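Local coordinates for Thiol:disulfide interchange protein, thioredoxin family protein (Chlorobaculum tepidum, PDB 3OR5) that probably works as a thiol:disulfide oxidoreductase of the thioredoxin superfamily, related to TlpA-like proteins and linked to cytochrome c-type biogenesis, at residues 10-15 with 107-112; 120-125 with 131-136. All coordinates share one frame; numbering follows the deposited sequence.

Interaction 1: residues 10-15 with 107-112; sequences RPTPAP and NGYIDG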
loop_
_atom_site.group_PDB
_atom_site.type_symbol
_atom_site.label_atom_id
_atom_site.label_comp_id
_atom_site.label_asym_id
_atom_site.label_seq_id
_atom_site.Cartn_x
_atom_site.Cartn_y
_atom_site.Cartn_z
ATOM N N ARG A 10 -6.637 10.908 19.576
ATOM C CA ARG A 10 -7.381 11.291 18.392
ATOM C C ARG A 10 -7.161 10.303 17.232
ATOM O O ARG A 10 -6.147 10.371 16.557
ATOM C CB ARG A 10 -6.855 12.661 17.966
ATOM C CG ARG A 10 -6.788 13.663 19.147
ATOM C CD ARG A 10 -8.213 14.261 19.499
ATOM N NE ARG A 10 -8.128 15.654 19.999
ATOM C CZ ARG A 10 -8.545 16.091 21.195
ATOM N NH1 ARG A 10 -9.126 15.281 22.084
ATOM N NH2 ARG A 10 -8.397 17.362 21.502
ATOM N N PRO A 11 -8.128 9.401 16.968
ATOM C CA PRO A 11 -7.748 8.493 15.866
ATOM C C PRO A 11 -7.812 9.172 14.486
ATOM O O PRO A 11 -8.420 10.228 14.304
ATOM C CB PRO A 11 -8.776 7.375 15.968
ATOM C CG PRO A 11 -9.812 7.806 17.005
ATOM C CD PRO A 11 -9.565 9.279 17.282
ATOM N N THR A 12 -7.217 8.521 13.504
ATOM C CA THR A 12 -7.050 9.084 12.177
ATOM C C THR A 12 -7.652 8.020 11.235
ATOM O O THR A 12 -6.911 7.269 10.648
ATOM C CB THR A 12 -5.521 9.236 11.924
ATOM O OG1 THR A 12 -4.973 10.169 12.888
ATOM C CG2 THR A 12 -5.196 9.724 10.524
ATOM N N PRO A 13 -8.987 8.008 11.046
ATOM C CA PRO A 13 -9.701 6.962 10.303
ATOM C C PRO A 13 -9.147 6.893 8.881
ATOM O O PRO A 13 -8.787 7.920 8.265
ATOM C CB PRO A 13 -11.164 7.470 10.290
ATOM C CG PRO A 13 -11.179 8.463 11.460
ATOM C CD PRO A 13 -9.887 9.131 11.390
ATOM N N ALA A 14 -8.980 5.664 8.383
ATOM C CA ALA A 14 -8.516 5.502 7.016
ATOM C C ALA A 14 -9.602 5.952 6.045
ATOM O O ALA A 14 -10.780 5.883 6.368
ATOM C CB ALA A 14 -8.226 4.044 6.781
ATOM N N PRO A 15 -9.202 6.361 4.861
ATOM C CA PRO A 15 -10.208 6.760 3.868
ATOM C C PRO A 15 -10.862 5.576 3.164
ATOM O O PRO A 15 -10.357 4.465 3.188
ATOM C CB PRO A 15 -9.397 7.526 2.828
ATOM C CG PRO A 15 -7.982 7.011 2.971
ATOM C CD PRO A 15 -7.830 6.410 4.319
ATOM N N ASN A 107 -3.301 12.110 0.458
ATOM C CA ASN A 107 -2.477 13.305 0.489
ATOM C C ASN A 107 -2.531 14.026 1.823
ATOM O O ASN A 107 -1.491 14.633 2.210
ATOM C CB ASN A 107 -3.089 14.330 -0.520
ATOM C CG ASN A 107 -2.295 14.477 -1.704
ATOM O OD1 ASN A 107 -1.155 13.993 -1.815
ATOM N ND2 ASN A 107 -2.905 15.163 -2.675
ATOM N N GLY A 108 -3.699 14.020 2.446
ATOM C CA GLY A 108 -3.906 14.769 3.689
ATOM C C GLY A 108 -3.096 14.293 4.873
ATOM O O GLY A 108 -2.980 15.005 5.899
ATOM N N TYR A 109 -2.572 13.058 4.793
ATOM C CA TYR A 109 -1.813 12.496 5.946
ATOM C C TYR A 109 -0.353 12.882 5.976
ATOM O O TYR A 109 0.368 12.543 6.930
ATOM C CB TYR A 109 -1.939 10.949 5.974
ATOM C CG TYR A 109 -3.367 10.471 6.012
ATOM C CD1 TYR A 109 -4.209 10.647 7.129
ATOM C CD2 TYR A 109 -3.869 9.787 4.940
ATOM C CE1 TYR A 109 -5.559 10.182 7.089
ATOM C CE2 TYR A 109 -5.191 9.354 4.907
ATOM C CZ TYR A 109 -6.007 9.557 5.967
ATOM O OH TYR A 109 -7.311 9.110 5.874
ATOM N N ILE A 110 0.143 13.620 4.979
ATOM C CA ILE A 110 1.516 14.027 4.961
ATOM C C ILE A 110 1.657 15.486 4.564
ATOM O O ILE A 110 0.915 15.971 3.667
ATOM C CB ILE A 110 2.361 13.079 4.043
ATOM C CG1 ILE A 110 3.804 13.583 3.927
ATOM C CG2 ILE A 110 1.713 12.941 2.667
ATOM C CD1 ILE A 110 4.707 12.440 3.382
ATOM N N ASP A 111 2.476 16.226 5.310
ATOM C CA ASP A 111 2.596 17.663 4.988
ATOM C C ASP A 111 3.187 17.810 3.574
ATOM O O ASP A 111 4.160 17.166 3.225
ATOM C CB ASP A 111 3.563 18.306 5.966
ATOM C CG ASP A 111 3.670 19.824 5.778
ATOM O OD1 ASP A 111 2.642 20.508 5.969
ATOM O OD2 ASP A 111 4.743 20.299 5.321
ATOM N N GLY A 112 2.615 18.671 2.761
ATOM C CA GLY A 112 3.129 18.783 1.399
ATOM C C GLY A 112 2.466 17.800 0.464
ATOM O O GLY A 112 2.564 17.944 -0.773
#

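Interaction 2: residues 120-125 with 131-136; sequences SFVIDA and GVIVGP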
loop_
_atom_site.group_PDB
_atom_site.type_symbol
_atom_site.label_atom_id
_atom_site.label_comp_id
_atom_site.label_asym_id
_atom_site.label_seq_id
_atom_site.Cartn_x
_atom_site.Cartn_y
_atom_site.Cartn_z
ATOM N N SER A 120 4.353 5.142 1.677
ATOM C CA SER A 120 3.341 4.174 2.043
ATOM C C SER A 120 2.679 4.581 3.327
ATOM O O SER A 120 3.225 5.305 4.144
ATOM C CB SER A 120 4.014 2.848 2.255
ATOM O OG SER A 120 4.708 2.318 1.073
ATOM N N PHE A 121 1.464 4.100 3.500
ATOM C CA PHE A 121 0.628 4.450 4.712
ATOM C C PHE A 121 0.282 3.191 5.414
ATOM O O PHE A 121 -0.134 2.200 4.757
ATOM C CB PHE A 121 -0.625 5.176 4.250
ATOM C CG PHE A 121 -0.309 6.469 3.544
ATOM C CD1 PHE A 121 -0.151 7.601 4.285
ATOM C CD2 PHE A 121 -0.078 6.499 2.165
ATOM C CE1 PHE A 121 0.175 8.803 3.660
ATOM C CE2 PHE A 121 0.305 7.713 1.518
ATOM C CZ PHE A 121 0.423 8.863 2.273
ATOM N N VAL A 122 0.488 3.192 6.724
ATOM C CA VAL A 122 0.194 1.950 7.536
ATOM C C VAL A 122 -1.134 2.114 8.209
ATOM O O VAL A 122 -1.327 3.065 8.998
ATOM C CB VAL A 122 1.276 1.732 8.568
ATOM C CG1 VAL A 122 0.954 0.410 9.352
ATOM C CG2 VAL A 122 2.736 1.655 7.966
ATOM N N ILE A 123 -2.085 1.224 7.907
ATOM C CA ILE A 123 -3.439 1.260 8.512
ATOM C C ILE A 123 -3.566 0.060 9.428
ATOM O O ILE A 123 -3.329 -1.089 9.016
ATOM C CB ILE A 123 -4.547 1.229 7.452
ATOM C CG1 ILE A 123 -4.672 2.545 6.708
ATOM C CG2 ILE A 123 -5.935 1.061 8.150
ATOM C CD1 ILE A 123 -3.587 2.729 5.640
ATOM N N ASP A 124 -3.849 0.316 10.689
ATOM C CA ASP A 124 -3.804 -0.822 11.593
ATOM C C ASP A 124 -5.188 -1.493 11.573
ATOM O O ASP A 124 -6.110 -1.057 10.894
ATOM C CB ASP A 124 -3.407 -0.399 12.976
ATOM C CG ASP A 124 -4.365 0.586 13.575
ATOM O OD1 ASP A 124 -5.590 0.651 13.255
ATOM O OD2 ASP A 124 -3.816 1.299 14.457
ATOM N N ALA A 125 -5.263 -2.626 12.291
ATOM C CA ALA A 125 -6.443 -3.465 12.255
ATOM C C ALA A 125 -7.650 -2.806 12.945
ATOM O O ALA A 125 -8.785 -3.273 12.710
ATOM C CB ALA A 125 -6.156 -4.832 12.902
ATOM N N GLY A 131 0.823 5.455 10.685
ATOM C CA GLY A 131 2.176 5.905 10.347
ATOM C C GLY A 131 2.344 6.028 8.830
ATOM O O GLY A 131 1.560 5.495 8.032
ATOM N N VAL A 132 3.395 6.743 8.475
ATOM C CA VAL A 132 3.753 6.949 7.081
ATOM C C VAL A 132 5.170 6.484 6.867
ATOM O O VAL A 132 6.086 6.875 7.604
ATOM C CB VAL A 132 3.578 8.466 6.687
ATOM C CG1 VAL A 132 3.853 8.566 5.235
ATOM C CG2 VAL A 132 2.134 8.983 7.009
ATOM N N ILE A 133 5.414 5.718 5.821
ATOM C CA ILE A 133 6.741 5.247 5.514
ATOM C C ILE A 133 7.214 6.048 4.302
ATOM O O ILE A 133 6.631 5.997 3.224
ATOM C CB ILE A 133 6.728 3.746 5.127
ATOM C CG1 ILE A 133 6.229 2.905 6.294
ATOM C CG2 ILE A 133 8.140 3.271 4.724
ATOM C CD1 ILE A 133 5.904 1.487 5.912
ATOM N N VAL A 134 8.286 6.815 4.490
ATOM C CA VAL A 134 8.899 7.547 3.344
ATOM C C VAL A 134 10.413 7.220 3.288
ATOM O O VAL A 134 11.194 8.001 2.743
ATOM C CB VAL A 134 8.786 9.051 3.462
ATOM C CG1 VAL A 134 7.308 9.551 3.399
ATOM C CG2 VAL A 134 9.516 9.547 4.715
ATOM N N GLY A 135 10.824 6.114 3.851
ATOM C CA GLY A 135 12.202 5.633 3.846
ATOM C C GLY A 135 12.234 4.128 3.624
ATOM O O GLY A 135 11.238 3.426 3.835
ATOM N N PRO A 136 13.386 3.582 3.194
ATOM C CA PRO A 136 13.341 2.133 2.874
ATOM C C PRO A 136 13.128 1.273 4.089
ATOM O O PRO A 136 13.521 1.649 5.232
ATOM C CB PRO A 136 14.733 1.859 2.329
ATOM C CG PRO A 136 15.535 2.754 3.255
ATOM C CD PRO A 136 14.772 4.096 3.298
HETATM O O HOH W 1 7.191 3.456 1.143
#

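Interaction 1: residues 10-15 with 107-112
On one face of the thioredoxin-fold sheet, Tyr109, in the type I turn that follows helix 100-107, reaches out to Thr12, Pro13 and Pro15 of the N-terminal segment, which lies in the loop before strand 18-20. The two backbones stay well apart, with the CA atoms of Thr12 and Tyr109 8.8 Å from each other, and the tyrosine side chain bridges the gap. Its CG lies anti to its own carbonyl carbon (chi1 -56°), and the ring extends toward 10-15 with the hydroxyl leading. There OH donates a hydrogen bond to Pro13 O, 3.1 Å away, in the plane of that carbonyl and with a C=O...donor angle of 148°. The acceptor is thus a main-chain oxygen, while CB of Pro13 is directed away from 107-112. Thr12 uses its methyl: with OG1 beside the backbone N (chi1 -63°), CG2 falls anti to that N, slides past the ring obliquely and comes to 3.5 Å from Tyr109 CE1. Pro15 and Tyr109 meet from opposite directions, with Pro15 CD and CG near CE2 of the phenol. The N-terminal segment is itself bonded through its backbone to the edge strand (Thr12 with Val129) and to the hairpin loop (Ala14 with Gly127), and Pro15 also packs on Ala105 and Phe106 of helix 100-107. The turn carrying the tyrosine is closed by a weak bond from Ile110 N to Asn107 O. The contact is a surface one, and its apolar packing includes Pro15 CD 4.0 Å from Tyr109 CZ.

Interaction 2: residues 120-125 with 131-136
Phe121 CG lies anti to its carbonyl carbon (chi1 -62°); in Val132, CG1 is anti to the backbone N (chi1 -175°), which leaves CG2 anti to the carbonyl carbon and sets the two side chains alongside each other, pointing the same way from a non-hydrogen-bonded pair. CG2 meets the ring obliquely, 3.8 Å from Phe121 CD1, while Val132 CG1 lies close to Phe121 CE1 and to Ser120 O. Replacing Val132 with an alanine removes both methyls that touch the ring and would probably open a gap along the CD1-CE1 side of Phe121. On the other face of the sheet Val122 CG2 meets Ile133 CD1 at 3.8 Å. Ser120 N donates to Ile133 O at 2.9 Å, and Ile133 N returns a bond to Ser120 O at 2.8 Å. Beyond them Val122 N gives a nearly straight bond to Gly131 O (177° at the hydrogen, 2.9 Å). A water 2.7 Å from Ser120 OG also donates a weak bond to Ile133 O, so that carbonyl takes two partners. Strand 120-123 is bonded on its far side to strand 36-42, through Phe121 with Val39. This is the antiparallel beta hairpin of strands 119-123 and 129-133 that closes one edge of the thioredoxin-fold sheet.

How the interactions relate
Interaction 2 is largely buried, its centre about 8 Å from the centre of the chain, whereas interaction 1 is a surface contact whose centre is about 14 Å from it, on the same side. In 120-125 with 131-136 a regular ladder of backbone bonds joins two neighbouring strands; in 10-15 with 107-112, two loops distant in sequence are held by one phenol bond and a little apolar packing. The two meet directly: Tyr109 CB lies 3.8 Å from Phe121 CE1, and Ala14 CB 3.9 Å from Ile123 CG1. The face of the hairpin carrying Phe121 and Ile123 is thus where the loops of interaction 1 pack, and Ile110 reaches Val134 just past the end of strand 129-133.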